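Local coordinates for protein putative NAD(P)H-flavin oxidoreductase (Streptococcus pyogenes serotype M1, PDB 2HAY) that binds flavin mononucleotide as a nitroreductase-family flavoprotein and probably transfers electrons from NADH or NADPH to an acceptor such as a quinone, at residues 44-49 with 152-157. Sequence-based numbering, arbitrary orientation. Where two conformers were deposited one is given.
With FMN (flavin mononucleotide), chain F.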
loop_
_atom_site.group_PDB
_atom_site.type_symbol
_atom_site.label_atom_id
_atom_site.label_comp_id
_atom_site.label_asym_id
_atom_site.label_seq_id
_atom_site.Cartn_x
_atom_site.Cartn_y
_atom_site.Cartn_z
ATOM N N LEU B 44 3.811 -6.991 -10.874
ATOM C CA LEU B 44 4.351 -8.136 -10.111
ATOM C C LEU B 44 4.109 -8.078 -8.612
ATOM O O LEU B 44 4.443 -9.037 -7.899
ATOM C CB LEU B 44 5.852 -8.272 -10.354
ATOM C CG LEU B 44 6.130 -8.791 -11.773
ATOM C CD1 LEU B 44 7.596 -8.883 -12.110
ATOM C CD2 LEU B 44 5.453 -10.125 -11.935
ATOM N N SER B 45 3.540 -6.966 -8.149
ATOM C CA SER B 45 3.127 -6.817 -6.755
ATOM C C SER B 45 2.112 -7.865 -6.304
ATOM O O SER B 45 1.260 -8.278 -7.079
ATOM C CB SER B 45 2.507 -5.441 -6.485
ATOM O OG SER B 45 3.468 -4.432 -6.619
ATOM N N PRO B 46 2.186 -8.270 -5.024
ATOM C CA PRO B 46 1.153 -9.156 -4.519
ATOM C C PRO B 46 -0.152 -8.418 -4.236
ATOM O O PRO B 46 -0.160 -7.230 -3.888
ATOM C CB PRO B 46 1.781 -9.714 -3.240
ATOM C CG PRO B 46 2.619 -8.538 -2.736
ATOM C CD PRO B 46 3.216 -7.978 -3.999
ATOM N N SER B 47 -1.262 -9.121 -4.381
ATOM C CA SER B 47 -2.529 -8.570 -3.978
ATOM C C SER B 47 -3.222 -9.654 -3.186
ATOM O O SER B 47 -2.988 -10.847 -3.409
ATOM C CB SER B 47 -3.369 -8.143 -5.201
ATOM O OG SER B 47 -3.489 -9.219 -6.124
ATOM N N SER B 48 -4.065 -9.245 -2.246
ATOM C CA SER B 48 -4.825 -10.189 -1.440
ATOM C C SER B 48 -5.577 -11.194 -2.309
ATOM O O SER B 48 -6.235 -10.835 -3.303
ATOM C CB SER B 48 -5.771 -9.419 -0.545
ATOM O OG SER B 48 -6.463 -10.276 0.306
ATOM N N ILE B 49 -5.446 -12.453 -1.926
ATOM C CA ILE B 49 -5.966 -13.604 -2.644
ATOM C C ILE B 49 -5.610 -13.664 -4.144
ATOM O O ILE B 49 -6.274 -14.350 -4.906
ATOM C CB ILE B 49 -7.518 -13.864 -2.364
ATOM C CG1 ILE B 49 -8.426 -12.836 -3.041
ATOM C CG2 ILE B 49 -7.824 -13.975 -0.858
ATOM C CD1 ILE B 49 -9.899 -13.239 -2.996
ATOM N N LEU B 152 1.755 1.014 -5.414
ATOM C CA LEU B 152 2.250 2.365 -5.257
ATOM C C LEU B 152 3.627 2.371 -4.602
ATOM O O LEU B 152 4.562 3.035 -5.084
ATOM C CB LEU B 152 1.265 3.193 -4.444
ATOM C CG LEU B 152 1.500 4.695 -4.419
ATOM C CD1 LEU B 152 1.322 5.290 -5.834
ATOM C CD2 LEU B 152 0.490 5.264 -3.446
ATOM N N GLY B 153 3.738 1.645 -3.494
ATOM C CA GLY B 153 4.984 1.483 -2.781
ATOM C C GLY B 153 6.091 0.879 -3.634
ATOM O O GLY B 153 7.216 1.389 -3.644
ATOM N N ASN B 154 5.778 -0.216 -4.334
ATOM C CA ASN B 154 6.785 -0.875 -5.158
ATOM C C ASN B 154 7.247 -0.007 -6.308
ATOM O O ASN B 154 8.424 0.014 -6.624
ATOM C CB ASN B 154 6.304 -2.250 -5.649
ATOM C CG ASN B 154 6.310 -3.284 -4.533
ATOM O OD1 ASN B 154 5.347 -4.042 -4.344
ATOM N ND2 ASN B 154 7.390 -3.301 -3.767
HETATM N N MSE B 155 6.316 0.708 -6.931
HETATM C CA MSE B 155 6.673 1.660 -7.988
HETATM C C MSE B 155 7.627 2.754 -7.510
HETATM O O MSE B 155 8.615 3.038 -8.168
HETATM C CB MSE B 155 5.419 2.275 -8.610
HETATM C CG MSE B 155 4.729 1.300 -9.536
HETATM SE SE MSE B 155 3.441 2.172 -10.688
HETATM C CE MSE B 155 2.032 2.482 -9.416
HETATM N N MSE B 156 7.300 3.366 -6.377
HETATM C CA MSE B 156 8.087 4.446 -5.798
HETATM C C MSE B 156 9.476 4.024 -5.345
HETATM O O MSE B 156 10.404 4.807 -5.483
HETATM C CB MSE B 156 7.355 5.087 -4.631
HETATM C CG MSE B 156 6.139 5.935 -5.074
HETATM SE SE MSE B 156 5.496 6.981 -3.571
HETATM C CE MSE B 156 4.845 5.504 -2.509
HETATM N N MSE B 157 9.610 2.810 -4.803
HETATM C CA MSE B 157 10.925 2.264 -4.431
HETATM C C MSE B 157 11.785 1.970 -5.662
HETATM O O MSE B 157 12.978 2.316 -5.703
HETATM C CB MSE B 157 10.801 1.004 -3.555
HETATM C CG MSE B 157 12.159 0.422 -3.124
HETATM SE SE MSE B 157 13.243 1.704 -2.111
HETATM C CE MSE B 157 12.259 1.533 -0.445
HETATM N N1 FMN F . -0.931 -15.330 1.704
HETATM C C2 FMN F . -1.338 -16.171 2.737
HETATM O O2 FMN F . -0.957 -17.351 2.799
HETATM N N3 FMN F . -2.194 -15.712 3.720
HETATM C C4 FMN F . -2.695 -14.419 3.720
HETATM O O4 FMN F . -3.805 -14.215 4.233
HETATM C C4A FMN F . -2.284 -13.553 2.690
HETATM N N5 FMN F . -2.783 -12.236 2.666
HETATM C C5A FMN F . -2.377 -11.326 1.687
HETATM C C6 FMN F . -2.842 -10.016 1.721
HETATM C C7 FMN F . -2.463 -9.090 0.753
HETATM C C7M FMN F . -2.467 -7.630 1.159
HETATM C C8 FMN F . -1.593 -9.513 -0.272
HETATM C C8M FMN F . -0.716 -8.487 -0.921
HETATM C C9 FMN F . -1.132 -10.839 -0.312
HETATM C C9A FMN F . -1.504 -11.755 0.675
HETATM N N10 FMN F . -1.014 -13.086 0.677
HETATM C C10 FMN F . -1.394 -14.000 1.681
HETATM C "C1'" FMN F . -0.271 -13.579 -0.533
HETATM C "C2'" FMN F . -1.144 -13.702 -1.795
HETATM O "O2'" FMN F . -1.948 -14.873 -1.759
HETATM C "C3'" FMN F . -0.192 -13.720 -2.993
HETATM O "O3'" FMN F . 0.405 -12.448 -3.033
HETATM C "C4'" FMN F . -0.791 -14.044 -4.372
HETATM O "O4'" FMN F . -1.217 -15.394 -4.453
HETATM C "C5'" FMN F . 0.235 -13.718 -5.475
HETATM O "O5'" FMN F . 1.345 -14.617 -5.492
HETATM P P FMN F . 2.875 -14.249 -5.086
HETATM O O1P FMN F . 3.459 -15.432 -4.363
HETATM O O2P FMN F . 2.996 -13.025 -4.222
HETATM O O3P FMN F . 3.671 -14.016 -6.317
#
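Asn154, on helix 137-162, points its amide oxygen at the hydroxyl of Ser45, OD1 lying 3.0 Å from Ser45 OG. Both side chains start off toward each other, and in each the outer atom lies anti to the carbonyl carbon (chi1 -74° in Asn154, -67° in Ser45), which sets each polar end beside its own backbone N and brings the two together. The stronger partner of the hydroxyl is Ala41 O, near the end of helix 32-43; as the hydroxyl has one proton, the bond to Asn154 is not settled. The other arm of the amide, ND2, makes a weak hydrogen bond to Gly153 O of the second subunit, where Met157 also packs on Asn154. Pro46 barely reaches Asn154, its CD 4.5 Å from Asn154 OD1, and lies against FMN instead, with Pro46 CB 3.1 Å from the ribityl O3' of FMN. Beyond it the backbone at Ser47 and Ser48 crosses one face of the flavin's dimethylbenzene ring, Ser48 N standing 3.2 Å from FMN C8. Ser48 N is held by Gln147 OE1 of helix 137-162, and Ser48 OG by Glu170 of the second subunit; that subunit also supplies Arg19 to the FMN. The pocket is therefore shared between subunits, as in nitroreductase-family dimers. The contact itself is small, burying 78 Å², and chiefly polar: one buried serine hydroxyl faces a helix carbonyl and an asparagine amide oxygen, and its single proton can fully satisfy one of them, so the link from loop to helix is probably a soft one.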